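Local coordinates for putative protein (Aquifex aeolicus, PDB 1T6T), which is of unknown function but carries a Toprim domain related to that of ribonuclease M5 and may therefore act on nucleic acids, at residues Pro5-Trp11 with Phe100-Trp104; Val23-Lys29 with Asn42-Ser47; Val65-Leu71 with Leu92-Arg98. All coordinates share one frame; numbering follows the deposited sequence.

Contact 1. Residues Pro5-Trp11 with Phe100-Trp104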
loop_
_atom_site.group_PDB
_atom_site.type_symbol
_atom_site.label_atom_id
_atom_site.label_comp_id
_atom_site.label_asym_id
_atom_site.label_seq_id
_atom_site.Cartn_x
_atom_site.Cartn_y
_atom_site.Cartn_z
ATOM N N PRO B 5 27.635 -1.891 -7.386
ATOM C CA PRO B 5 27.318 -0.664 -8.127
ATOM C C PRO B 5 27.936 0.569 -7.468
ATOM O O PRO B 5 27.889 0.714 -6.251
ATOM C CB PRO B 5 25.792 -0.624 -8.090
ATOM C CG PRO B 5 25.420 -2.065 -8.026
ATOM C CD PRO B 5 26.401 -2.602 -7.015
ATOM N N ARG B 6 28.503 1.457 -8.276
ATOM C CA ARG B 6 29.123 2.669 -7.753
ATOM C C ARG B 6 28.144 3.840 -7.728
ATOM O O ARG B 6 28.325 4.799 -6.976
ATOM C CB ARG B 6 30.354 3.025 -8.588
ATOM C CG ARG B 6 31.460 1.980 -8.509
ATOM C CD ARG B 6 32.601 2.294 -9.463
ATOM N NE ARG B 6 32.163 2.278 -10.855
ATOM C CZ ARG B 6 32.970 2.448 -11.896
ATOM N NH1 ARG B 6 34.268 2.650 -11.705
ATOM N NH2 ARG B 6 32.481 2.412 -13.128
ATOM N N ASN B 7 27.105 3.757 -8.551
ATOM C CA ASN B 7 26.094 4.804 -8.617
ATOM C C ASN B 7 24.732 4.215 -8.970
ATOM O O ASN B 7 24.608 3.008 -9.191
ATOM C CB ASN B 7 26.494 5.863 -9.649
ATOM C CG ASN B 7 26.891 5.260 -10.979
ATOM O OD1 ASN B 7 26.100 4.571 -11.622
ATOM N ND2 ASN B 7 28.124 5.516 -11.399
ATOM N N LEU B 8 23.713 5.069 -9.015
ATOM C CA LEU B 8 22.359 4.629 -9.328
ATOM C C LEU B 8 22.288 4.034 -10.729
ATOM O O LEU B 8 21.572 3.059 -10.963
ATOM C CB LEU B 8 21.382 5.801 -9.213
ATOM C CG LEU B 8 19.891 5.477 -9.343
ATOM C CD1 LEU B 8 19.454 4.569 -8.195
ATOM C CD2 LEU B 8 19.086 6.768 -9.330
ATOM N N SER B 9 23.033 4.622 -11.657
ATOM C CA SER B 9 23.052 4.141 -13.032
ATOM C C SER B 9 23.509 2.687 -13.104
ATOM O O SER B 9 22.894 1.870 -13.792
ATOM C CB SER B 9 23.977 5.012 -13.886
ATOM O OG SER B 9 24.120 4.468 -15.186
ATOM N N GLU B 10 24.588 2.363 -12.398
ATOM C CA GLU B 10 25.098 0.997 -12.403
ATOM C C GLU B 10 24.151 0.070 -11.648
ATOM O O GLU B 10 24.034 -1.109 -11.976
ATOM C CB GLU B 10 26.493 0.938 -11.775
ATOM C CG GLU B 10 27.526 1.814 -12.475
ATOM C CD GLU B 10 28.949 1.514 -12.033
ATOM O OE1 GLU B 10 29.176 1.338 -10.817
ATOM O OE2 GLU B 10 29.845 1.463 -12.904
ATOM N N TRP B 11 23.480 0.611 -10.634
ATOM C CA TRP B 11 22.529 -0.158 -9.832
ATOM C C TRP B 11 21.371 -0.586 -10.740
ATOM O O TRP B 11 20.932 -1.737 -10.721
ATOM C CB TRP B 11 22.009 0.713 -8.683
ATOM C CG TRP B 11 21.034 0.039 -7.767
ATOM C CD1 TRP B 11 21.321 -0.720 -6.667
ATOM C CD2 TRP B 11 19.608 0.087 -7.861
ATOM N NE1 TRP B 11 20.157 -1.142 -6.064
ATOM C CE2 TRP B 11 19.091 -0.661 -6.778
ATOM C CE3 TRP B 11 18.715 0.692 -8.754
ATOM C CZ2 TRP B 11 17.718 -0.818 -6.565
ATOM C CZ3 TRP B 11 17.347 0.532 -8.542
ATOM C CH2 TRP B 11 16.865 -0.216 -7.453
ATOM N N PHE B 100 21.127 -2.062 -0.872
ATOM C CA PHE B 100 22.155 -1.210 -1.453
ATOM C C PHE B 100 21.711 0.255 -1.463
ATOM O O PHE B 100 22.519 1.158 -1.239
ATOM C CB PHE B 100 22.481 -1.659 -2.877
ATOM C CG PHE B 100 23.890 -1.352 -3.292
ATOM C CD1 PHE B 100 24.939 -2.173 -2.889
ATOM C CD2 PHE B 100 24.176 -0.222 -4.053
ATOM C CE1 PHE B 100 26.259 -1.871 -3.237
ATOM C CE2 PHE B 100 25.490 0.088 -4.405
ATOM C CZ PHE B 100 26.532 -0.739 -3.995
ATOM N N LEU B 101 20.426 0.487 -1.713
ATOM C CA LEU B 101 19.892 1.844 -1.755
ATOM C C LEU B 101 19.959 2.554 -0.407
ATOM O O LEU B 101 19.905 3.784 -0.344
ATOM C CB LEU B 101 18.436 1.830 -2.244
ATOM C CG LEU B 101 18.166 1.325 -3.666
ATOM C CD1 LEU B 101 16.667 1.378 -3.951
ATOM C CD2 LEU B 101 18.929 2.172 -4.670
ATOM N N LYS B 102 20.075 1.785 0.669
ATOM C CA LYS B 102 20.132 2.364 2.005
ATOM C C LYS B 102 21.339 3.278 2.208
ATOM O O LYS B 102 21.350 4.099 3.127
ATOM C CB LYS B 102 20.139 1.253 3.056
ATOM C CG LYS B 102 18.851 0.444 3.091
ATOM C CD LYS B 102 18.936 -0.698 4.091
ATOM C CE LYS B 102 17.616 -1.441 4.183
ATOM N NZ LYS B 102 17.698 -2.586 5.131
ATOM N N LYS B 103 22.344 3.147 1.346
ATOM C CA LYS B 103 23.543 3.968 1.456
ATOM C C LYS B 103 23.421 5.279 0.687
ATOM O O LYS B 103 24.256 6.171 0.840
ATOM C CB LYS B 103 24.768 3.196 0.956
ATOM C CG LYS B 103 24.790 2.960 -0.550
ATOM C CD LYS B 103 26.007 2.142 -0.972
ATOM C CE LYS B 103 25.954 0.728 -0.407
ATOM N NZ LYS B 103 27.186 -0.048 -0.722
ATOM N N TRP B 104 22.384 5.402 -0.137
ATOM C CA TRP B 104 22.190 6.617 -0.917
ATOM C C TRP B 104 20.977 7.410 -0.459
ATOM O O TRP B 104 20.175 6.934 0.342
ATOM C CB TRP B 104 22.061 6.289 -2.408
ATOM C CG TRP B 104 23.282 5.625 -2.978
ATOM C CD1 TRP B 104 24.582 5.851 -2.620
ATOM C CD2 TRP B 104 23.318 4.644 -4.022
ATOM N NE1 TRP B 104 25.424 5.071 -3.375
ATOM C CE2 TRP B 104 24.677 4.321 -4.244
ATOM C CE3 TRP B 104 22.336 4.008 -4.792
ATOM C CZ2 TRP B 104 25.079 3.388 -5.208
ATOM C CZ3 TRP B 104 22.735 3.080 -5.751
ATOM C CH2 TRP B 104 24.097 2.780 -5.949
#
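Two N-H groups of R6, whose own carbonyl lies near the W104 ring, converge on a single carboxylate oxygen of E10. The backbone atom R6 N meets E10 OE1 at 2.6 Å, and R6 NE reaches the same oxygen from its syn side. R6 NH2 takes the other oxygen, E10 OE2, at 2.8 Å, so the guanidinium grips the carboxylate side-on in a salt bridge. One residue further on, N7 is the N-cap of helix 8-18, its OD1 accepting from E10 N. Together these bonds secure the start of the helix and the loop that carries P5 and N7 past the two aromatic rings of F100-W104.

Across the contact the meeting is apolar. It sets the first helix of the chain against the F100-L101 part of helix 96-101, an element of the Toprim fold, and the type I turn from L101 to W104 beside it. W11 is central: with CG anti to its backbone N (chi1 -179°), the indole extends toward L101, whose CD2 sits over the five-membered ring, 3.8 Å from its centroid in a CH-pi contact. W104 presents its six-membered ring edge to the W11 face in an offset edge-to-face pair, the planes at 78°. W11 CB lies at the same edge, 3.8 Å from W104 CZ3, and W104 CH2 comes within 3.3 Å of N7 O. The W11 indole nitrogen bonds to the carbonyl of F97. F100 is sandwiched: P5 CD lies above one face toward the rim, 3.9 Å from the F100 ring centroid, while K103 CE covers the opposite face.

Contact 2. Residues Val23-Lys29 with Asn42-Ser47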
loop_
_atom_site.group_PDB
_atom_site.type_symbol
_atom_site.label_atom_id
_atom_site.label_comp_id
_atom_site.label_asym_id
_atom_site.label_seq_id
_atom_site.Cartn_x
_atom_site.Cartn_y
_atom_site.Cartn_z
ATOM N N VAL B 23 11.883 -12.038 -10.435
ATOM C CA VAL B 23 10.814 -11.056 -10.526
ATOM C C VAL B 23 11.007 -9.993 -9.453
ATOM O O VAL B 23 11.413 -10.290 -8.329
ATOM C CB VAL B 23 9.423 -11.701 -10.321
ATOM C CG1 VAL B 23 8.334 -10.644 -10.453
ATOM C CG2 VAL B 23 9.202 -12.791 -11.342
ATOM N N ILE B 24 10.720 -8.751 -9.812
ATOM C CA ILE B 24 10.846 -7.636 -8.887
ATOM C C ILE B 24 9.468 -7.316 -8.323
ATOM O O ILE B 24 8.486 -7.256 -9.068
ATOM C CB ILE B 24 11.383 -6.381 -9.614
ATOM C CG1 ILE B 24 12.810 -6.644 -10.102
ATOM C CG2 ILE B 24 11.303 -5.163 -8.688
ATOM C CD1 ILE B 24 13.331 -5.611 -11.086
ATOM N N LEU B 25 9.401 -7.112 -7.012
ATOM C CA LEU B 25 8.139 -6.772 -6.362
ATOM C C LEU B 25 8.207 -5.353 -5.813
ATOM O O LEU B 25 9.150 -4.995 -5.101
ATOM C CB LEU B 25 7.835 -7.734 -5.209
ATOM C CG LEU B 25 7.714 -9.228 -5.506
ATOM C CD1 LEU B 25 7.188 -9.938 -4.259
ATOM C CD2 LEU B 25 6.772 -9.465 -6.675
ATOM N N VAL B 26 7.215 -4.543 -6.165
ATOM C CA VAL B 26 7.139 -3.170 -5.684
ATOM C C VAL B 26 5.740 -2.960 -5.141
ATOM O O VAL B 26 4.861 -3.801 -5.316
ATOM C CB VAL B 26 7.426 -2.120 -6.806
ATOM C CG1 VAL B 26 8.843 -2.303 -7.343
ATOM C CG2 VAL B 26 6.397 -2.237 -7.926
ATOM N N GLU B 27 5.531 -1.829 -4.487
ATOM C CA GLU B 27 4.238 -1.541 -3.897
ATOM C C GLU B 27 3.221 -0.987 -4.881
ATOM O O GLU B 27 2.107 -1.496 -4.977
ATOM C CB GLU B 27 4.414 -0.543 -2.753
ATOM C CG GLU B 27 3.519 -0.795 -1.556
ATOM C CD GLU B 27 2.053 -0.838 -1.913
ATOM O OE1 GLU B 27 1.510 0.204 -2.344
ATOM O OE2 GLU B 27 1.448 -1.920 -1.764
ATOM N N GLY B 28 3.603 0.053 -5.614
ATOM C CA GLY B 28 2.655 0.677 -6.519
ATOM C C GLY B 28 2.873 0.664 -8.015
ATOM O O GLY B 28 3.960 0.381 -8.521
ATOM N N LYS B 29 1.801 0.996 -8.725
ATOM C CA LYS B 29 1.820 1.034 -10.178
ATOM C C LYS B 29 2.820 2.076 -10.671
ATOM O O LYS B 29 3.431 1.903 -11.719
ATOM C CB LYS B 29 0.414 1.343 -10.702
ATOM C CG LYS B 29 0.247 1.140 -12.196
ATOM C CD LYS B 29 -1.216 1.253 -12.615
ATOM C CE LYS B 29 -1.787 2.629 -12.301
ATOM N NZ LYS B 29 -3.211 2.748 -12.728
ATOM N N ASN B 42 9.956 -6.925 -15.794
ATOM C CA ASN B 42 9.545 -8.072 -14.987
ATOM C C ASN B 42 9.290 -7.606 -13.560
ATOM O O ASN B 42 10.038 -7.925 -12.636
ATOM C CB ASN B 42 10.636 -9.151 -15.040
ATOM C CG ASN B 42 10.187 -10.472 -14.442
ATOM O OD1 ASN B 42 8.990 -10.739 -14.317
ATOM N ND2 ASN B 42 11.151 -11.314 -14.084
ATOM N N VAL B 43 8.198 -6.863 -13.398
ATOM C CA VAL B 43 7.832 -6.278 -12.115
ATOM C C VAL B 43 6.367 -6.511 -11.773
ATOM O O VAL B 43 5.502 -6.456 -12.645
ATOM C CB VAL B 43 8.073 -4.744 -12.142
ATOM C CG1 VAL B 43 7.759 -4.134 -10.776
ATOM C CG2 VAL B 43 9.506 -4.443 -12.544
ATOM N N ILE B 44 6.097 -6.781 -10.503
ATOM C CA ILE B 44 4.728 -6.970 -10.038
ATOM C C ILE B 44 4.465 -5.923 -8.969
ATOM O O ILE B 44 5.265 -5.766 -8.043
ATOM C CB ILE B 44 4.503 -8.361 -9.392
ATOM C CG1 ILE B 44 4.630 -9.462 -10.446
ATOM C CG2 ILE B 44 3.112 -8.412 -8.737
ATOM C CD1 ILE B 44 4.470 -10.858 -9.875
ATOM N N ASP B 45 3.363 -5.198 -9.108
ATOM C CA ASP B 45 3.000 -4.195 -8.108
ATOM C C ASP B 45 1.979 -4.830 -7.168
ATOM O O ASP B 45 0.998 -5.429 -7.612
ATOM C CB ASP B 45 2.456 -2.923 -8.779
ATOM C CG ASP B 45 1.327 -3.195 -9.763
ATOM O OD1 ASP B 45 1.365 -4.216 -10.481
ATOM O OD2 ASP B 45 0.404 -2.358 -9.833
ATOM N N LEU B 46 2.228 -4.706 -5.868
ATOM C CA LEU B 46 1.386 -5.311 -4.840
ATOM C C LEU B 46 0.021 -4.670 -4.573
ATOM O O LEU B 46 -0.953 -5.374 -4.311
ATOM C CB LEU B 46 2.180 -5.383 -3.530
ATOM C CG LEU B 46 1.648 -6.247 -2.386
ATOM C CD1 LEU B 46 1.615 -7.712 -2.808
ATOM C CD2 LEU B 46 2.545 -6.068 -1.168
ATOM N N SER B 47 -0.062 -3.345 -4.623
ATOM C CA SER B 47 -1.340 -2.692 -4.352
ATOM C C SER B 47 -2.431 -3.233 -5.265
ATOM O O SER B 47 -2.245 -3.338 -6.477
ATOM C CB SER B 47 -1.221 -1.176 -4.529
ATOM O OG SER B 47 -2.444 -0.542 -4.179
#
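V26 sets CG1 anti to its carbonyl carbon (chi1 -62°), which leaves CG2 between the backbone N and the carbonyl carbon, while V43 holds CG1 anti to its own N (chi1 -177°); the two side chains cross at about a right angle, with V26 CG2 3.7 Å from V43 CG1. They belong to the first beta-alpha-beta crossover of the Toprim fold, in which helix 29-36 links the parallel strands 23-26 and 43-45.

The strands are joined by a regular parallel ladder that extends to N42 and L46, just beyond strand 43-45. I24 N donates to N42 O, and I24 O in turn accepts from I44 N at 2.8 Å. The ladder continues as V26 N donates to I44 O, and V26 O receives L46 N at 2.8 Å. The side chains divide between two faces. With V26 and V43, I24 and D45 occupy one; helix 29-36 packs on this face, L35 against V26 and V43. On the other, L25 and I44 lie side by side and point the same way, L25 CD2 resting 3.7 Å from I44 CB. V23 CG1 comes across obliquely to I44 CG1, at 3.9 Å, and M57 and L58 of helix 51-58 close over I44.

Beyond the strand, the V26-E27-G28 sequence matches the glutamate-glycine signature at the end of the first Toprim strand, so E27 is probably the conserved glutamate of the family. Its carbonyl is fixed by S47, while D45, which turns OD1 to K49 in a salt bridge, packs its CB against G28 O. The S47 hydroxyl is hydrogen-bonded to Y51 of the second subunit, and S47 N donates to E27 O at 2.9 Å and an N-H...O angle of 167°.

Contact 3. Residues Val65-Leu71 with Leu92-Arg98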
loop_
_atom_site.group_PDB
_atom_site.type_symbol
_atom_site.label_atom_id
_atom_site.label_comp_id
_atom_site.label_asym_id
_atom_site.label_seq_id
_atom_site.Cartn_x
_atom_site.Cartn_y
_atom_site.Cartn_z
ATOM N N VAL B 65 12.778 -13.890 -6.062
ATOM C CA VAL B 65 12.062 -12.628 -6.052
ATOM C C VAL B 65 12.920 -11.512 -5.467
ATOM O O VAL B 65 13.513 -11.660 -4.399
ATOM C CB VAL B 65 10.768 -12.721 -5.217
ATOM C CG1 VAL B 65 10.095 -11.365 -5.158
ATOM C CG2 VAL B 65 9.830 -13.754 -5.816
ATOM N N ILE B 66 12.986 -10.394 -6.179
ATOM C CA ILE B 66 13.738 -9.240 -5.716
ATOM C C ILE B 66 12.747 -8.286 -5.044
ATOM O O ILE B 66 11.821 -7.794 -5.688
ATOM C CB ILE B 66 14.421 -8.520 -6.895
ATOM C CG1 ILE B 66 15.476 -9.441 -7.526
ATOM C CG2 ILE B 66 15.046 -7.218 -6.416
ATOM C CD1 ILE B 66 16.040 -8.922 -8.835
ATOM N N LEU B 67 12.925 -8.040 -3.750
ATOM C CA LEU B 67 12.029 -7.138 -3.029
ATOM C C LEU B 67 12.513 -5.703 -3.175
ATOM O O LEU B 67 13.662 -5.394 -2.856
ATOM C CB LEU B 67 11.969 -7.510 -1.544
ATOM C CG LEU B 67 11.463 -8.914 -1.218
ATOM C CD1 LEU B 67 11.378 -9.076 0.290
ATOM C CD2 LEU B 67 10.096 -9.141 -1.862
ATOM N N LEU B 68 11.645 -4.833 -3.679
ATOM C CA LEU B 68 12.002 -3.429 -3.862
ATOM C C LEU B 68 10.953 -2.478 -3.323
ATOM O O LEU B 68 10.417 -1.661 -4.063
ATOM C CB LEU B 68 12.227 -3.100 -5.338
ATOM C CG LEU B 68 13.644 -3.116 -5.909
ATOM C CD1 LEU B 68 13.622 -2.395 -7.252
ATOM C CD2 LEU B 68 14.617 -2.425 -4.956
ATOM N N PHE B 69 10.660 -2.583 -2.036
ATOM C CA PHE B 69 9.687 -1.695 -1.421
ATOM C C PHE B 69 10.414 -0.457 -0.915
ATOM O O PHE B 69 11.625 -0.491 -0.685
ATOM C CB PHE B 69 8.976 -2.424 -0.289
ATOM C CG PHE B 69 8.182 -3.596 -0.761
ATOM C CD1 PHE B 69 7.009 -3.405 -1.487
ATOM C CD2 PHE B 69 8.632 -4.892 -0.543
ATOM C CE1 PHE B 69 6.302 -4.490 -1.993
ATOM C CE2 PHE B 69 7.929 -5.984 -1.045
ATOM C CZ PHE B 69 6.764 -5.783 -1.772
ATOM N N ASP B 70 9.681 0.641 -0.762
ATOM C CA ASP B 70 10.286 1.882 -0.300
ATOM C C ASP B 70 10.988 1.703 1.037
ATOM O O ASP B 70 10.698 0.769 1.781
ATOM C CB ASP B 70 9.232 2.987 -0.205
ATOM C CG ASP B 70 8.591 3.291 -1.550
ATOM O OD1 ASP B 70 9.216 2.992 -2.590
ATOM O OD2 ASP B 70 7.471 3.836 -1.569
ATOM N N LEU B 71 11.917 2.606 1.327
ATOM C CA LEU B 71 12.696 2.539 2.552
ATOM C C LEU B 71 12.088 3.281 3.733
ATOM O O LEU B 71 12.779 3.567 4.704
ATOM C CB LEU B 71 14.117 3.053 2.292
ATOM C CG LEU B 71 14.951 2.207 1.324
ATOM C CD1 LEU B 71 16.303 2.854 1.101
ATOM C CD2 LEU B 71 15.124 0.807 1.888
ATOM N N LEU B 92 13.128 -17.897 -3.122
ATOM C CA LEU B 92 14.395 -17.322 -2.692
ATOM C C LEU B 92 14.155 -15.813 -2.731
ATOM O O LEU B 92 13.720 -15.278 -3.750
ATOM C CB LEU B 92 15.517 -17.705 -3.658
ATOM C CG LEU B 92 15.853 -19.198 -3.677
ATOM C CD1 LEU B 92 16.886 -19.492 -4.755
ATOM C CD2 LEU B 92 16.369 -19.609 -2.306
ATOM N N VAL B 93 14.419 -15.138 -1.620
ATOM C CA VAL B 93 14.200 -13.700 -1.523
ATOM C C VAL B 93 15.503 -12.908 -1.607
ATOM O O VAL B 93 16.435 -13.141 -0.840
ATOM C CB VAL B 93 13.474 -13.361 -0.196
ATOM C CG1 VAL B 93 13.300 -11.859 -0.052
ATOM C CG2 VAL B 93 12.121 -14.059 -0.162
ATOM N N ASP B 94 15.560 -11.970 -2.548
ATOM C CA ASP B 94 16.744 -11.140 -2.741
ATOM C C ASP B 94 16.494 -9.731 -2.205
ATOM O O ASP B 94 15.636 -9.012 -2.713
ATOM C CB ASP B 94 17.087 -11.062 -4.232
ATOM C CG ASP B 94 18.394 -10.340 -4.497
ATOM O OD1 ASP B 94 18.896 -9.641 -3.593
ATOM O OD2 ASP B 94 18.918 -10.466 -5.625
ATOM N N GLU B 95 17.242 -9.345 -1.175
ATOM C CA GLU B 95 17.110 -8.014 -0.584
ATOM C C GLU B 95 18.344 -7.168 -0.878
ATOM O O GLU B 95 18.424 -6.015 -0.460
ATOM C CB GLU B 95 16.938 -8.111 0.936
ATOM C CG GLU B 95 15.594 -8.625 1.398
ATOM C CD GLU B 95 15.464 -8.586 2.907
ATOM O OE1 GLU B 95 16.077 -9.439 3.588
ATOM O OE2 GLU B 95 14.761 -7.688 3.415
ATOM N N ASN B 96 19.305 -7.740 -1.594
ATOM C CA ASN B 96 20.535 -7.021 -1.904
ATOM C C ASN B 96 20.340 -5.693 -2.620
ATOM O O ASN B 96 21.017 -4.721 -2.310
ATOM C CB ASN B 96 21.482 -7.900 -2.725
ATOM C CG ASN B 96 21.936 -9.131 -1.967
ATOM O OD1 ASN B 96 22.221 -9.068 -0.773
ATOM N ND2 ASN B 96 22.016 -10.258 -2.662
ATOM N N PHE B 97 19.425 -5.640 -3.580
ATOM C CA PHE B 97 19.206 -4.399 -4.311
ATOM C C PHE B 97 18.605 -3.318 -3.434
ATOM O O PHE B 97 19.028 -2.160 -3.481
ATOM C CB PHE B 97 18.325 -4.660 -5.534
ATOM C CG PHE B 97 19.053 -5.341 -6.653
ATOM C CD1 PHE B 97 19.874 -4.614 -7.510
ATOM C CD2 PHE B 97 18.951 -6.717 -6.828
ATOM C CE1 PHE B 97 20.586 -5.250 -8.529
ATOM C CE2 PHE B 97 19.658 -7.363 -7.841
ATOM C CZ PHE B 97 20.477 -6.626 -8.693
ATOM N N ARG B 98 17.621 -3.697 -2.630
ATOM C CA ARG B 98 16.981 -2.748 -1.736
ATOM C C ARG B 98 17.977 -2.284 -0.675
ATOM O O ARG B 98 18.063 -1.096 -0.372
ATOM C CB ARG B 98 15.764 -3.393 -1.065
ATOM C CG ARG B 98 15.006 -2.456 -0.133
ATOM C CD ARG B 98 13.678 -3.069 0.292
ATOM N NE ARG B 98 12.890 -2.171 1.137
ATOM C CZ ARG B 98 12.999 -2.091 2.458
ATOM N NH1 ARG B 98 13.867 -2.859 3.101
ATOM N NH2 ARG B 98 12.231 -1.250 3.139
HETATM O O HOH W 1 16.189 -6.328 -3.231
#
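Strands 64-67 and 92-94 are the two arms of a beta-alpha-beta unit whose linking helix is 73-88, and V65 pairs with V93 and I66 with D94 along its parallel seam. V65 N donates to L92 O and V65 O accepts from D94 N at 2.8 Å, after which L67 N reaches D94 O at 3.1 Å.

Beyond that bond a water bridges the chain segments. It donates to both L67 O and D94 O and accepts from R98 N, at 3.1 Å from that nitrogen, thereby tying the first turn of helix 96-101 to L67 and D94. D94 adds a capping bond to the same helix, its OD1 accepting from N96 N. On one side of the pair I66 CG2 packs on F97 CD2; on the other L67 CD1 is pressed tightly against V93 CG1, at 3.4 Å.

R98 is the most extensively covered residue here. Its CG is anti to the backbone N (chi1 -179°), and the chain stays extended to NE, so the guanidinium is carried over the loop that follows strand 64-67. R98 NE donates to F69 O at 2.8 Å, from well above that carbonyl's plane, whereas R98 NH2 takes D70 O at 2.9 Å, the donor tilted from the carbonyl plane. Both acceptors lie at the guanidinium edge, and L71 CD2 rests over one face, 3.6 Å from R98 CZ. NH2 also forms a salt bridge to E76 of helix 73-88, which should help fix the rotation of the group. An arginine thus pins the loop after the third strand in chain order, where D70 probably begins the Asp-X-Asp motif characteristic of the Toprim fold.

Overall arrangement
Contacts 2 and 3 lie in the same four-stranded parallel sheet, ordered 43-45, 23-26, 64-67, 92-94, with centres about 11 Å apart. Each pairs an outer strand with an inner one, and the inner strands 23-26 and 64-67 are joined directly, V23 and L25 bonding to I66. Along the chain contact 2 closes before contact 3 opens, and contact 1, made from segments near the two ends of the chain, encloses both. Contact 1 shares helix 96-101 with contact 3. Its centre is about 13 Å from that of contact 3 and about 20 Å from that of contact 2. The probable glutamate and aspartate signatures of the Toprim domain lie in the loops after the neighbouring inner strands, while contact 1 lies at the periphery.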